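Local structure of alkaline phosphatase (Thermus thermophilus, 7KWD) at residues 83-88 against 436-441; 317-322 against 432-437. The protein probably hydrolyses phosphate monoesters as a homodimeric, zinc- and magnesium-dependent alkaline phosphatase. One frame throughout, in Å; residues are numbered along the deposited sequence.

Contact 1. Residues 83-88 against 436-441; sequences INTYSL and SPVMLL
Ile83 and Val438 pair backbone to backbone as an antiparallel hydrogen-bonded pair. Ile83 N gives to Val438 O at 2.9 Å, a fairly straight bond with an N-H...O angle of 160°. Val438 N returns a bond of similar straightness to Ile83 O at 3.1 Å. Ile83 O also receives a CA-H...O contact from Pro437 CA at 3.1 Å, so one carbonyl faces two neighbouring residues of the partner segment. The branches of Ile83 divide the apolar work. With CG1 set between the backbone N and the carbonyl carbon (chi1 50°), this branch meets Val438 CG2 at 3.7 Å. The methyl CG2 goes instead to Leu440 CD2, also 3.7 Å away, the two side chains crossing at about a right angle. Val438 CG2 has a second neighbour in Thr85 CG2, again at 3.7 Å.

Beyond the strand pair a water takes over: Thr85 OG1 donates to it at 2.8 Å, and it donates in turn to Ser436 O at 2.6 Å. Ser436 OG hydrogen-bonds Pro437 O, one residue on in its own segment. Asn84 lays its side chain beside the ring of Pro437, while its OD1 accepts from Gln58 of the second subunit. Further out, Val455 of strand 454-456 touches both Ile83 and Leu440, and Val438 packs on Ser316 and Ala319 of strand 310-325. The end of strand 80-84 is thus joined to the start of strand 438-443 by backbone bonds and aliphatic packing, and a buried water bridges Thr85 OG1 and Ser436 O where the two segments part.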
loop_
_atom_site.group_PDB
_atom_site.type_symbol
_atom_site.label_atom_id
_atom_site.label_comp_id
_atom_site.label_asym_id
_atom_site.label_seq_id
_atom_site.Cartn_x
_atom_site.Cartn_y
_atom_site.Cartn_z
ATOM N N ILE A 83 -2.739 10.806 -0.791
ATOM C CA ILE A 83 -2.328 11.772 0.213
ATOM C C ILE A 83 -1.199 11.215 1.069
ATOM O O ILE A 83 -1.213 10.044 1.460
ATOM C CB ILE A 83 -3.491 12.232 1.105
ATOM C CG1 ILE A 83 -4.258 11.036 1.662
ATOM C CG2 ILE A 83 -4.424 13.195 0.347
ATOM C CD1 ILE A 83 -5.113 11.452 2.822
ATOM N N ASN A 84 -0.244 12.091 1.408
ATOM C CA ASN A 84 0.701 11.829 2.491
ATOM C C ASN A 84 0.011 12.071 3.833
ATOM O O ASN A 84 -0.733 13.046 4.005
ATOM C CB ASN A 84 1.942 12.719 2.348
ATOM C CG ASN A 84 3.001 12.100 1.463
ATOM O OD1 ASN A 84 3.193 10.874 1.444
ATOM N ND2 ASN A 84 3.701 12.937 0.714
ATOM N N THR A 85 0.241 11.161 4.786
ATOM C CA THR A 85 -0.504 11.176 6.037
ATOM C C THR A 85 0.339 11.550 7.244
ATOM O O THR A 85 -0.188 11.592 8.361
ATOM C CB THR A 85 -1.116 9.804 6.286
ATOM O OG1 THR A 85 -0.046 8.830 6.326
ATOM C CG2 THR A 85 -2.077 9.465 5.180
ATOM N N TYR A 86 1.632 11.770 7.068
ATOM C CA TYR A 86 2.470 12.070 8.218
ATOM C C TYR A 86 1.979 13.300 8.978
ATOM O O TYR A 86 1.441 14.260 8.414
ATOM C CB TYR A 86 3.920 12.249 7.805
ATOM C CG TYR A 86 4.234 13.220 6.703
ATOM C CD1 TYR A 86 4.448 14.567 6.966
ATOM C CD2 TYR A 86 4.421 12.771 5.410
ATOM C CE1 TYR A 86 4.796 15.451 5.937
ATOM C CE2 TYR A 86 4.760 13.625 4.402
ATOM C CZ TYR A 86 4.948 14.968 4.672
ATOM O OH TYR A 86 5.296 15.814 3.656
ATOM N N SER A 87 2.146 13.248 10.294
ATOM C CA SER A 87 1.770 14.361 11.157
ATOM C C SER A 87 2.998 15.255 11.372
ATOM O O SER A 87 4.036 15.079 10.722
ATOM C CB SER A 87 1.202 13.821 12.471
ATOM O OG SER A 87 2.154 12.995 13.098
ATOM N N LEU A 88 2.919 16.187 12.323
ATOM C CA LEU A 88 3.936 17.241 12.414
ATOM C C LEU A 88 5.303 16.701 12.846
ATOM O O LEU A 88 6.340 17.177 12.352
ATOM C CB LEU A 88 3.454 18.327 13.369
ATOM C CG LEU A 88 4.333 19.566 13.557
ATOM C CD1 LEU A 88 4.786 20.133 12.226
ATOM C CD2 LEU A 88 3.518 20.575 14.357
ATOM N N SER A 436 2.278 4.650 4.744
ATOM C CA SER A 436 1.944 4.633 3.325
ATOM C C SER A 436 1.040 5.806 2.926
ATOM O O SER A 436 0.053 6.106 3.619
ATOM C CB SER A 436 1.221 3.310 3.013
ATOM O OG SER A 436 0.575 3.391 1.749
ATOM N N PRO A 437 1.246 6.399 1.764
ATOM C CA PRO A 437 0.203 7.282 1.218
ATOM C C PRO A 437 -1.044 6.479 0.861
ATOM O O PRO A 437 -0.971 5.285 0.558
ATOM C CB PRO A 437 0.860 7.902 -0.016
ATOM C CG PRO A 437 2.006 7.005 -0.350
ATOM C CD PRO A 437 2.452 6.369 0.929
ATOM N N VAL A 438 -2.207 7.128 0.939
ATOM C CA VAL A 438 -3.480 6.428 0.817
ATOM C C VAL A 438 -4.432 7.199 -0.099
ATOM O O VAL A 438 -4.133 8.284 -0.596
ATOM C CB VAL A 438 -4.131 6.190 2.196
ATOM C CG1 VAL A 438 -3.291 5.182 2.967
ATOM C CG2 VAL A 438 -4.243 7.513 2.936
ATOM N N MET A 439 -5.593 6.585 -0.302
ATOM C CA MET A 439 -6.555 6.996 -1.318
ATOM C C MET A 439 -7.162 8.368 -1.067
ATOM O O MET A 439 -7.582 8.695 0.036
ATOM C CB MET A 439 -7.677 5.971 -1.357
ATOM C CG MET A 439 -8.863 6.334 -2.213
ATOM S SD MET A 439 -10.126 5.054 -2.107
ATOM C CE MET A 439 -10.872 5.369 -0.572
ATOM N N LEU A 440 -7.271 9.151 -2.150
ATOM C CA LEU A 440 -8.098 10.356 -2.195
ATOM C C LEU A 440 -8.856 10.354 -3.515
ATOM O O LEU A 440 -8.235 10.255 -4.581
ATOM C CB LEU A 440 -7.259 11.624 -2.098
ATOM C CG LEU A 440 -7.905 12.968 -2.445
ATOM C CD1 LEU A 440 -9.060 13.375 -1.503
ATOM C CD2 LEU A 440 -6.834 14.015 -2.372
ATOM N N LEU A 441 -10.174 10.498 -3.437
ATOM C CA LEU A 441 -11.041 10.349 -4.603
ATOM C C LEU A 441 -12.130 11.407 -4.597
ATOM O O LEU A 441 -12.751 11.654 -3.563
ATOM C CB LEU A 441 -11.684 8.957 -4.620
ATOM C CG LEU A 441 -12.942 8.650 -5.440
ATOM C CD1 LEU A 441 -12.590 8.542 -6.892
ATOM C CD2 LEU A 441 -13.521 7.328 -4.967
HETATM O O HOH W 1 -0.669 6.139 6.141
#

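Contact 2. Residues 317-322 against 432-437. With ZN (zinc ion), chain E; ZN (zinc ion), chain F.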
loop_
_atom_site.group_PDB
_atom_site.type_symbol
_atom_site.label_atom_id
_atom_site.label_comp_id
_atom_site.label_asym_id
_atom_site.label_seq_id
_atom_site.Cartn_x
_atom_site.Cartn_y
_atom_site.Cartn_z
ATOM N N ASP A 317 -7.834 8.161 5.883
ATOM C CA ASP A 317 -7.020 9.063 6.705
ATOM C C ASP A 317 -5.607 8.559 6.965
ATOM O O ASP A 317 -4.737 9.362 7.308
ATOM C CB ASP A 317 -7.719 9.382 8.037
ATOM C CG ASP A 317 -7.820 8.213 8.956
ATOM O OD1 ASP A 317 -7.795 7.038 8.521
ATOM O OD2 ASP A 317 -7.957 8.481 10.168
ATOM N N HIS A 318 -5.367 7.262 6.809
ATOM C CA HIS A 318 -4.047 6.643 6.864
ATOM C C HIS A 318 -4.270 5.141 6.689
ATOM O O HIS A 318 -5.391 4.638 6.856
ATOM C CB HIS A 318 -3.323 6.872 8.195
ATOM C CG HIS A 318 -4.168 6.479 9.349
ATOM N ND1 HIS A 318 -4.327 5.164 9.737
ATOM C CD2 HIS A 318 -5.002 7.202 10.117
ATOM C CE1 HIS A 318 -5.190 5.103 10.724
ATOM N NE2 HIS A 318 -5.596 6.329 10.982
ATOM N N ALA A 319 -3.187 4.437 6.408
ATOM C CA ALA A 319 -3.200 2.995 6.358
ATOM C C ALA A 319 -2.967 2.415 7.751
ATOM O O ALA A 319 -2.329 3.036 8.608
ATOM C CB ALA A 319 -2.124 2.484 5.398
ATOM N N THR A 320 -3.479 1.197 7.958
ATOM C CA THR A 320 -3.295 0.493 9.222
ATOM C C THR A 320 -3.072 -0.987 8.965
ATOM O O THR A 320 -3.801 -1.613 8.182
ATOM C CB THR A 320 -4.492 0.700 10.149
ATOM O OG1 THR A 320 -4.582 2.080 10.425
ATOM C CG2 THR A 320 -4.312 -0.084 11.480
ATOM N N GLY A 321 -2.079 -1.534 9.656
ATOM C CA GLY A 321 -1.714 -2.921 9.534
ATOM C C GLY A 321 -0.322 -3.070 8.962
ATOM O O GLY A 321 0.656 -2.878 9.682
ATOM N N VAL A 322 -0.189 -3.384 7.669
ATOM C CA VAL A 322 -1.287 -3.534 6.745
ATOM C C VAL A 322 -1.471 -5.009 6.464
ATOM O O VAL A 322 -0.501 -5.787 6.552
ATOM C CB VAL A 322 -1.031 -2.746 5.433
ATOM C CG1 VAL A 322 -1.014 -1.238 5.712
ATOM C CG2 VAL A 322 0.233 -3.188 4.746
ATOM N N GLN A 432 -0.505 -1.675 14.075
ATOM C CA GLN A 432 -0.590 -0.220 14.189
ATOM C C GLN A 432 -0.725 0.446 12.816
ATOM O O GLN A 432 -0.657 -0.201 11.774
ATOM C CB GLN A 432 0.663 0.311 14.918
ATOM C CG GLN A 432 0.777 -0.152 16.365
ATOM C CD GLN A 432 1.519 -1.481 16.493
ATOM O OE1 GLN A 432 0.889 -2.530 16.550
ATOM N NE2 GLN A 432 2.853 -1.436 16.514
ATOM N N HIS A 433 -0.903 1.773 12.824
ATOM C CA HIS A 433 -0.913 2.546 11.580
ATOM C C HIS A 433 0.436 2.450 10.875
ATOM O O HIS A 433 1.476 2.196 11.492
ATOM C CB HIS A 433 -1.182 4.021 11.836
ATOM C CG HIS A 433 -2.421 4.274 12.611
ATOM N ND1 HIS A 433 -2.774 5.530 13.053
ATOM C CD2 HIS A 433 -3.393 3.432 13.037
ATOM C CE1 HIS A 433 -3.910 5.453 13.728
ATOM N NE2 HIS A 433 -4.294 4.194 13.742
ATOM N N THR A 434 0.415 2.665 9.573
ATOM C CA THR A 434 1.635 2.723 8.778
ATOM C C THR A 434 1.691 4.050 8.032
ATOM O O THR A 434 0.745 4.841 8.039
ATOM C CB THR A 434 1.734 1.552 7.792
ATOM O OG1 THR A 434 0.695 1.673 6.802
ATOM C CG2 THR A 434 1.603 0.196 8.511
ATOM N N ALA A 435 2.830 4.287 7.393
ATOM C CA ALA A 435 3.168 5.578 6.805
ATOM C C ALA A 435 2.796 5.699 5.328
ATOM O O ALA A 435 3.006 6.760 4.721
ATOM C CB ALA A 435 4.670 5.822 6.922
ATOM N N SER A 436 2.278 4.650 4.744
ATOM C CA SER A 436 1.944 4.633 3.325
ATOM C C SER A 436 1.040 5.806 2.926
ATOM O O SER A 436 0.053 6.106 3.619
ATOM C CB SER A 436 1.221 3.310 3.013
ATOM O OG SER A 436 0.575 3.391 1.749
ATOM N N PRO A 437 1.246 6.399 1.764
ATOM C CA PRO A 437 0.203 7.282 1.218
ATOM C C PRO A 437 -1.044 6.479 0.861
ATOM O O PRO A 437 -0.971 5.285 0.558
ATOM C CB PRO A 437 0.860 7.902 -0.016
ATOM C CG PRO A 437 2.006 7.005 -0.350
ATOM C CD PRO A 437 2.452 6.369 0.929
HETATM ZN ZN ZN E . -7.664 6.908 11.643
HETATM ZN ZN ZN F . -6.128 3.349 14.564
HETATM O O HOH W 1 -0.669 6.139 6.141
#
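His318 and His433 stack face to face, their ring centroids 3.7 Å apart and the planes inclined by 23°. The overlap is uneven: His318 CE1 stands 3.1 Å above the centre of the His433 ring, whereas His433 ND1 lies toward the rim of the His318 ring. Asp317 OD1 occupies the opposite face of His318. Each histidine binds a different zinc ion through NE2, His318 at 2.2 Å to the zinc it shares with Asp317 OD2, and His433 NE2 at 2.2 Å to the other.

His318 is held at two ring nitrogens, NE2 by zinc and ND1 by Ala319 O, which would limit its rotation. Its CG sits between the backbone N and the carbonyl carbon (chi1 52°), and ND1 donates in the ring plane to Ala319 O at 3.1 Å. Thr434 N reaches Ala319 O from the other face of that carbonyl at 2.9 Å, so one oxygen links the ring to the partner backbone; Gly321 N adds a bond to Gln432 O. Thr320 lies beside His433, pointing the same way, with OG1 3.2 Å from His433 CD2 and hydrogen-bonded to Asp275. An alanine in place of Thr320 would probably leave Asp275 OD1 without this hydroxyl and open a gap beside His433 CD2. His433 ND1 is held in turn by Thr93 O.

Asp47 and Ser95 complete the zinc site of Asp317 and His318, while Asp275 and His279 complete that of His433. Two neighbouring zinc ions beside a serine predicted to form the phosphoserine intermediate are the hallmark of the alkaline phosphatase active site.

The two contacts adjoin, their centres about 9 Å apart, and share Ser436 and Pro437, where the chain passes from strand 433-434 to strand 438-443. They touch directly: Thr85 CG2 packs 3.4 Å from Asp317 O, and Val438 CG1 lies 3.5 Å from Ala319 N. The water of contact 1 also serves contact 2, accepting from Ala319 N at 3.1 Å and donating to Thr434 O at 2.7 Å. Contact 2 holds ligands of both zinc ions, which are 4.9 Å apart, whereas the Thr85 side chain of contact 1 stays about 9 Å from a zinc, behind the first shell. Both contacts also meet the second subunit, whose Glu52 packs on the shared Ser436.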